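Long-range contacts in XC6422 protein (Xanthomonas campestris, PDB 2FUK), which is a small serine alpha/beta-hydrolase without a lid, probably with hydrolase activity on a substrate that is not specified: residues P134-S139 against P155-V160; A40-P45 against W114-S119. All coordinates share one frame; numbering follows the deposited sequence.

Of the strands in these contacts, 38-43 comes first, and 68 residues separate the two segments of contact 2: it closes when strand 112-118 returns beside strand 38-43, after strand 71-75 and helices 56-66 and 92-107 have been laid down. Contact 1 opens only later, beyond helix 120-132, and closes across a short loop of 15 residues, almost without regular structure. The two therefore follow in series and neither nests nor crosses. They meet where strands 112-118 and 136-140 are neighbours: V136 O receives L115 N at 2.9 Å, a probable hydrogen bond. Together they line up strands 38-43, 112-118, 136-140 and 158-163 in the parallel part of one sheet.

Contact 1: residues P134-S139 against P155-V160; sequences PQVLIS and PAQWLV
W158 and L137 sit on two neighbouring parallel strands of the alpha/beta-hydrolase sheet, their side chains leaving the same face. L137 CD2 lies over one face of the indole in a CH-pi contact, 3.9 Å from the centroid of the five-membered ring and 21° off its normal. V160 CG2, from W158's own strand, meets the opposite face near the rim, so the ring has a methyl group from each strand on its two faces. CG of W158 stands anti to the backbone N, and the ring reaches back toward 134-139, where NE1 donates to S139 OG at 2.9 Å, nearly in the ring plane and almost straight at 165°; this bond helps to set the ring's orientation. L126 of helix 120-132 also touches W158, placing the indole between sheet and helix.

The strands run nearly parallel. L137 N binds Q157 O at 3.1 Å, L159 N binds L137 O, and S139 N binds L159 O at 2.8 Å. The P155 ring packs on L137, CD to CB 3.6 Å, and also meets the ring of P134. The extended Q157 side chain sends NE2 to Q135 O, 3.2 Å away, with the donor 47° above the carbonyl plane.

Contact 2: residues A40-P45 against W114-S119; sequences AIVCHP and WLAGFS
The contact lies at the centre of the alpha/beta-hydrolase sheet, where strand 112-118 runs into a G-x-S-x-G pattern (G117, S119, G121) consistent with a nucleophile elbow, just before helix 120-132. A40-C43 pair in parallel with W114-G117, the strand axes 4.4 Å apart and inclined by 16°. Four backbone hydrogen bonds hold them: I41 N to W114 O, A116 N to I41 O at 2.9 Å, C43 N to A116 O, and F118 N to C43 O at 3.1 Å. The last carries the pairing up to the residue before S119.

On one face A40 CB meets W114 CB at 3.7 Å. CG of W114 is anti to the carbonyl carbon, and the indole leads away from strand 40-43 to touch V136 of the next strand. On the other face L115 CD2 runs next to I41 CB, 3.9 Å away; L97 and V100 of helix 92-107 also touch I41. At G117, which has no side chain, CA is 4.3 Å from C43 CA.

Past the end of strand 40-43, P45 meets F118, the last strand residue, with P45 CG 3.7 Å from F118 CD2, while S119 CB lies over one face of the F118 ring, toward its rim, and 4.1 Å from P45 CB. S119 has a positive phi of 55° with psi -113°, evidence of a strained turn, and its side chain touches H195. Such a sharp strand-to-helix turn carrying a serine is characteristic of the nucleophile elbow, and S119 is probably the nucleophile of a Ser-His-Asp triad with H195 and D166.

Contact 1: residues P134-S139 against P155-V160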
ATOM      1  N   PRO A 134      12.568 -23.186   1.928  1.00 11.27           N
ATOM      2  CA  PRO A 134      11.695 -22.179   1.317  1.00 10.06           C
ATOM      3  C   PRO A 134      12.216 -21.783  -0.069  1.00  9.47           C
ATOM      4  O   PRO A 134      13.410 -21.911  -0.356  1.00 10.45           O
ATOM      5  CB  PRO A 134      11.764 -21.026   2.308  1.00 10.39           C
ATOM      6  CG  PRO A 134      13.186 -21.131   2.823  1.00  9.81           C
ATOM      7  CD  PRO A 134      13.299 -22.620   3.073  1.00 11.90           C
ATOM      8  N   GLN A 135      11.320 -21.306  -0.923  1.00  8.92           N
ATOM      9  CA  GLN A 135      11.699 -20.883  -2.266  1.00  8.64           C
ATOM     10  C   GLN A 135      12.367 -19.515  -2.173  1.00  8.67           C
ATOM     11  O   GLN A 135      13.284 -19.205  -2.935  1.00  8.98           O
ATOM     12  CB  GLN A 135      10.453 -20.832  -3.163  1.00  8.94           C
ATOM     13  CG  GLN A 135      10.644 -20.174  -4.529  1.00 11.68           C
ATOM     14  CD  GLN A 135       9.449 -20.405  -5.453  1.00 12.86           C
ATOM     15  OE1 GLN A 135       9.480 -21.283  -6.332  1.00 15.34           O
ATOM     16  NE2 GLN A 135       8.382 -19.630  -5.247  1.00  9.94           N
ATOM     17  N   VAL A 136      11.896 -18.709  -1.225  1.00  7.69           N
ATOM     18  CA  VAL A 136      12.425 -17.373  -0.987  1.00  6.58           C
ATOM     19  C   VAL A 136      12.516 -17.124   0.515  1.00  6.35           C
ATOM     20  O   VAL A 136      11.627 -17.529   1.269  1.00  6.22           O
ATOM     21  CB  VAL A 136      11.508 -16.278  -1.594  1.00  6.60           C
ATOM     22  CG1 VAL A 136      11.868 -14.902  -1.016  1.00  7.80           C
ATOM     23  CG2 VAL A 136      11.648 -16.254  -3.101  1.00  7.02           C
ATOM     24  N   LEU A 137      13.596 -16.474   0.942  1.00  4.98           N
ATOM     25  CA  LEU A 137      13.785 -16.129   2.349  1.00  5.97           C
ATOM     26  C   LEU A 137      14.000 -14.624   2.438  1.00  6.48           C
ATOM     27  O   LEU A 137      14.780 -14.067   1.670  1.00  6.02           O
ATOM     28  CB  LEU A 137      15.008 -16.833   2.934  1.00  5.46           C
ATOM     29  CG  LEU A 137      15.340 -16.496   4.393  1.00  6.41           C
ATOM     30  CD1 LEU A 137      14.241 -17.013   5.317  1.00  8.49           C
ATOM     31  CD2 LEU A 137      16.677 -17.120   4.766  1.00  6.91           C
ATOM     32  N   ILE A 138      13.302 -13.968   3.362  1.00  4.95           N
ATOM     33  CA  ILE A 138      13.455 -12.528   3.541  1.00  6.21           C
ATOM     34  C   ILE A 138      13.853 -12.268   4.984  1.00  6.26           C
ATOM     35  O   ILE A 138      13.156 -12.689   5.907  1.00  6.22           O
ATOM     36  CB  ILE A 138      12.142 -11.783   3.243  1.00  6.00           C
ATOM     37  CG1 ILE A 138      11.736 -12.015   1.789  1.00  7.63           C
ATOM     38  CG2 ILE A 138      12.314 -10.296   3.512  1.00  7.09           C
ATOM     39  CD1 ILE A 138      10.286 -11.697   1.515  1.00  7.31           C
ATOM     40  N   SER A 139      14.984 -11.592   5.173  1.00  6.46           N
ATOM     41  CA  SER A 139      15.471 -11.283   6.514  1.00  5.59           C
ATOM     42  C   SER A 139      15.497  -9.781   6.727  1.00  6.96           C
ATOM     43  O   SER A 139      16.232  -9.075   6.050  1.00  6.44           O
ATOM     44  CB  SER A 139      16.891 -11.825   6.709  1.00  6.92           C
ATOM     45  OG  SER A 139      16.959 -13.201   6.396  1.00  7.37           O
ATOM     46  N   PRO A 155      17.974 -20.301   0.987  1.00 11.44           N
ATOM     47  CA  PRO A 155      17.748 -20.608  -0.423  1.00 11.34           C
ATOM     48  C   PRO A 155      18.546 -19.620  -1.264  1.00 10.87           C
ATOM     49  O   PRO A 155      19.029 -18.607  -0.754  1.00 11.96           O
ATOM     50  CB  PRO A 155      16.245 -20.415  -0.578  1.00 11.55           C
ATOM     51  CG  PRO A 155      15.963 -19.298   0.394  1.00 10.09           C
ATOM     52  CD  PRO A 155      16.782 -19.688   1.599  1.00  9.59           C
ATOM     53  N   ALA A 156      18.687 -19.927  -2.550  1.00 12.95           N
ATOM     54  CA  ALA A 156      19.418 -19.065  -3.466  1.00 12.60           C
ATOM     55  C   ALA A 156      18.790 -17.681  -3.532  1.00 11.63           C
ATOM     56  O   ALA A 156      19.489 -16.681  -3.637  1.00 13.88           O
ATOM     57  CB  ALA A 156      19.445 -19.686  -4.849  1.00 13.70           C
ATOM     58  N   GLN A 157      17.464 -17.630  -3.487  1.00 10.30           N
ATOM     59  CA  GLN A 157      16.747 -16.361  -3.520  1.00  9.72           C
ATOM     60  C   GLN A 157      16.531 -15.899  -2.083  1.00  8.17           C
ATOM     61  O   GLN A 157      15.573 -16.296  -1.424  1.00  9.39           O
ATOM     62  CB  GLN A 157      15.418 -16.538  -4.258  1.00  9.57           C
ATOM     63  CG  GLN A 157      15.633 -16.877  -5.738  1.00 11.51           C
ATOM     64  CD  GLN A 157      14.377 -17.321  -6.476  1.00 11.64           C
ATOM     65  OE1 GLN A 157      14.360 -17.340  -7.703  1.00 14.56           O
ATOM     66  NE2 GLN A 157      13.335 -17.696  -5.742  1.00 11.32           N
ATOM     67  N   TRP A 158      17.448 -15.058  -1.616  1.00  7.43           N
ATOM     68  CA  TRP A 158      17.437 -14.533  -0.258  1.00  7.56           C
ATOM     69  C   TRP A 158      17.638 -13.020  -0.270  1.00  8.05           C
ATOM     70  O   TRP A 158      18.567 -12.507  -0.901  1.00  8.49           O
ATOM     71  CB  TRP A 158      18.542 -15.237   0.539  1.00  7.18           C
ATOM     72  CG  TRP A 158      18.737 -14.789   1.959  1.00  8.10           C
ATOM     73  CD1 TRP A 158      17.819 -14.194   2.779  1.00  7.51           C
ATOM     74  CD2 TRP A 158      19.933 -14.937   2.736  1.00  9.12           C
ATOM     75  NE1 TRP A 158      18.373 -13.958   4.020  1.00  8.82           N
ATOM     76  CE2 TRP A 158      19.669 -14.406   4.019  1.00  9.37           C
ATOM     77  CE3 TRP A 158      21.202 -15.472   2.471  1.00  9.51           C
ATOM     78  CZ2 TRP A 158      20.632 -14.389   5.035  1.00 10.01           C
ATOM     79  CZ3 TRP A 158      22.160 -15.455   3.482  1.00 10.13           C
ATOM     80  CH2 TRP A 158      21.868 -14.916   4.747  1.00 10.91           C
ATOM     81  N   LEU A 159      16.751 -12.315   0.426  1.00  7.12           N
ATOM     82  CA  LEU A 159      16.797 -10.861   0.501  1.00  6.76           C
ATOM     83  C   LEU A 159      16.990 -10.379   1.933  1.00  5.56           C
ATOM     84  O   LEU A 159      16.301 -10.840   2.844  1.00  8.23           O
ATOM     85  CB  LEU A 159      15.497 -10.270  -0.053  1.00  6.87           C
ATOM     86  CG  LEU A 159      15.251  -8.770   0.124  1.00  7.82           C
ATOM     87  CD1 LEU A 159      16.251  -7.968  -0.693  1.00 10.11           C
ATOM     88  CD2 LEU A 159      13.830  -8.443  -0.316  1.00  9.28           C
ATOM     89  N   VAL A 160      17.932  -9.458   2.119  1.00  6.37           N
ATOM     90  CA  VAL A 160      18.208  -8.882   3.430  1.00  6.21           C
ATOM     91  C   VAL A 160      17.973  -7.374   3.370  1.00  7.53           C
ATOM     92  O   VAL A 160      18.454  -6.698   2.458  1.00  6.69           O
ATOM     93  CB  VAL A 160      19.670  -9.132   3.874  1.00  6.84           C
ATOM     94  CG1 VAL A 160      19.962  -8.353   5.158  1.00  9.18           C
ATOM     95  CG2 VAL A 160      19.901 -10.614   4.105  1.00  6.33           C
TER

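Contact 2: residues A40-P45 against W114-S119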
ATOM      1  N   ALA A  40       3.333 -17.228   2.171  1.00  6.28           N
ATOM      2  CA  ALA A  40       4.495 -16.810   2.936  1.00  5.44           C
ATOM      3  C   ALA A  40       4.170 -16.762   4.419  1.00  5.73           C
ATOM      4  O   ALA A  40       3.042 -16.455   4.802  1.00  8.33           O
ATOM      5  CB  ALA A  40       4.955 -15.434   2.470  1.00  7.36           C
ATOM      6  N   ILE A  41       5.156 -17.093   5.246  1.00  4.20           N
ATOM      7  CA  ILE A  41       4.993 -17.041   6.695  1.00  4.53           C
ATOM      8  C   ILE A  41       5.944 -15.955   7.175  1.00  4.62           C
ATOM      9  O   ILE A  41       7.107 -15.930   6.778  1.00  6.27           O
ATOM     10  CB  ILE A  41       5.385 -18.377   7.371  1.00  4.67           C
ATOM     11  CG1 ILE A  41       4.482 -19.500   6.865  1.00  6.91           C
ATOM     12  CG2 ILE A  41       5.228 -18.258   8.892  1.00  5.48           C
ATOM     13  CD1 ILE A  41       4.908 -20.880   7.328  1.00  5.66           C
ATOM     14  N   VAL A  42       5.441 -15.054   8.014  1.00  5.36           N
ATOM     15  CA  VAL A  42       6.243 -13.952   8.542  1.00  5.94           C
ATOM     16  C   VAL A  42       6.424 -14.118  10.050  1.00  5.73           C
ATOM     17  O   VAL A  42       5.442 -14.180  10.791  1.00  6.34           O
ATOM     18  CB  VAL A  42       5.561 -12.588   8.260  1.00  6.18           C
ATOM     19  CG1 VAL A  42       6.427 -11.449   8.786  1.00  7.21           C
ATOM     20  CG2 VAL A  42       5.319 -12.426   6.764  1.00  7.93           C
ATOM     21  N   CYS A  43       7.679 -14.183  10.493  1.00  6.06           N
ATOM     22  CA  CYS A  43       8.007 -14.368  11.909  1.00  6.26           C
ATOM     23  C   CYS A  43       8.287 -13.045  12.623  1.00  6.66           C
ATOM     24  O   CYS A  43       8.943 -12.159  12.070  1.00  6.71           O
ATOM     25  CB  CYS A  43       9.216 -15.296  12.047  1.00  6.69           C
ATOM     26  SG  CYS A  43       8.990 -16.949  11.308  1.00  5.51           S
ATOM     27  N   HIS A  44       7.812 -12.938  13.863  1.00  5.87           N
ATOM     28  CA  HIS A  44       7.960 -11.718  14.650  1.00  6.54           C
ATOM     29  C   HIS A  44       9.235 -11.610  15.500  1.00  6.45           C
ATOM     30  O   HIS A  44       9.956 -12.591  15.703  1.00  7.44           O
ATOM     31  CB  HIS A  44       6.710 -11.524  15.534  1.00  5.91           C
ATOM     32  CG  HIS A  44       6.620 -12.470  16.692  1.00  5.79           C
ATOM     33  ND1 HIS A  44       5.657 -13.451  16.788  1.00  8.54           N
ATOM     34  CD2 HIS A  44       7.361 -12.562  17.820  1.00  4.04           C
ATOM     35  CE1 HIS A  44       5.810 -14.105  17.927  1.00  4.70           C
ATOM     36  NE2 HIS A  44       6.839 -13.585  18.571  1.00  8.84           N
ATOM     37  N   PRO A  45       9.532 -10.398  16.002  1.00  7.44           N
ATOM     38  CA  PRO A  45      10.715 -10.135  16.826  1.00  7.42           C
ATOM     39  C   PRO A  45      10.633 -10.635  18.268  1.00  9.18           C
ATOM     40  O   PRO A  45       9.605 -11.169  18.687  1.00  7.67           O
ATOM     41  CB  PRO A  45      10.867  -8.615  16.720  1.00  8.77           C
ATOM     42  CG  PRO A  45       9.461  -8.152  16.633  1.00  7.83           C
ATOM     43  CD  PRO A  45       8.856  -9.135  15.650  1.00  8.30           C
ATOM     44  N   TRP A 114       7.352 -19.276   1.008  1.00  6.93           N
ATOM     45  CA  TRP A 114       8.282 -18.178   1.234  1.00  6.37           C
ATOM     46  C   TRP A 114       8.329 -17.944   2.742  1.00  6.83           C
ATOM     47  O   TRP A 114       7.319 -18.073   3.422  1.00  7.31           O
ATOM     48  CB  TRP A 114       7.797 -16.900   0.547  1.00  7.72           C
ATOM     49  CG  TRP A 114       8.022 -16.858  -0.939  1.00  6.77           C
ATOM     50  CD1 TRP A 114       8.124 -17.925  -1.790  1.00  8.94           C
ATOM     51  CD2 TRP A 114       8.078 -15.685  -1.754  1.00  8.92           C
ATOM     52  NE1 TRP A 114       8.229 -17.480  -3.092  1.00  9.00           N
ATOM     53  CE2 TRP A 114       8.203 -16.111  -3.096  1.00  8.06           C
ATOM     54  CE3 TRP A 114       8.027 -14.311  -1.483  1.00  8.87           C
ATOM     55  CZ2 TRP A 114       8.279 -15.207  -4.167  1.00  8.48           C
ATOM     56  CZ3 TRP A 114       8.103 -13.415  -2.546  1.00  9.84           C
ATOM     57  CH2 TRP A 114       8.227 -13.870  -3.870  1.00  8.61           C
ATOM     58  N   LEU A 115       9.509 -17.618   3.260  1.00  6.48           N
ATOM     59  CA  LEU A 115       9.669 -17.346   4.681  1.00  6.27           C
ATOM     60  C   LEU A 115      10.271 -15.961   4.845  1.00  6.50           C
ATOM     61  O   LEU A 115      11.114 -15.542   4.053  1.00  7.78           O
ATOM     62  CB  LEU A 115      10.593 -18.381   5.344  1.00  8.02           C
ATOM     63  CG  LEU A 115      10.130 -19.837   5.456  1.00  8.13           C
ATOM     64  CD1 LEU A 115      11.207 -20.658   6.172  1.00  8.72           C
ATOM     65  CD2 LEU A 115       8.823 -19.907   6.222  1.00 10.62           C
ATOM     66  N   ALA A 116       9.820 -15.244   5.867  1.00  5.97           N
ATOM     67  CA  ALA A 116      10.343 -13.915   6.150  1.00  5.41           C
ATOM     68  C   ALA A 116      10.318 -13.731   7.655  1.00  5.31           C
ATOM     69  O   ALA A 116       9.565 -14.399   8.362  1.00  5.95           O
ATOM     70  CB  ALA A 116       9.485 -12.841   5.477  1.00  6.59           C
ATOM     71  N   GLY A 117      11.146 -12.824   8.147  1.00  5.11           N
ATOM     72  CA  GLY A 117      11.170 -12.588   9.572  1.00  6.34           C
ATOM     73  C   GLY A 117      11.849 -11.281   9.882  1.00  6.96           C
ATOM     74  O   GLY A 117      12.670 -10.804   9.106  1.00  6.94           O
ATOM     75  N   PHE A 118      11.490 -10.708  11.022  1.00  6.21           N
ATOM     76  CA  PHE A 118      12.068  -9.457  11.481  1.00  6.22           C
ATOM     77  C   PHE A 118      12.846  -9.693  12.775  1.00  7.34           C
ATOM     78  O   PHE A 118      12.296 -10.210  13.751  1.00  7.52           O
ATOM     79  CB  PHE A 118      10.951  -8.429  11.696  1.00  6.23           C
ATOM     80  CG  PHE A 118      11.393  -7.176  12.411  1.00  6.82           C
ATOM     81  CD1 PHE A 118      12.588  -6.541  12.077  1.00  9.08           C
ATOM     82  CD2 PHE A 118      10.595  -6.622  13.408  1.00  7.27           C
ATOM     83  CE1 PHE A 118      12.981  -5.374  12.727  1.00  7.24           C
ATOM     84  CE2 PHE A 118      10.979  -5.449  14.069  1.00  7.62           C
ATOM     85  CZ  PHE A 118      12.173  -4.824  13.729  1.00  7.63           C
ATOM     86  N   SER A 119      14.125  -9.322  12.752  1.00  7.56           N
ATOM     87  CA  SER A 119      15.039  -9.439  13.893  1.00  8.93           C
ATOM     88  C   SER A 119      15.079 -10.873  14.432  1.00  8.41           C
ATOM     89  O   SER A 119      15.580 -11.770  13.752  1.00  8.68           O
ATOM     90  CB  SER A 119      14.630  -8.437  14.984  1.00  9.88           C
ATOM     91  OG  SER A 119      15.740  -8.032  15.770  1.00 13.16           O
TER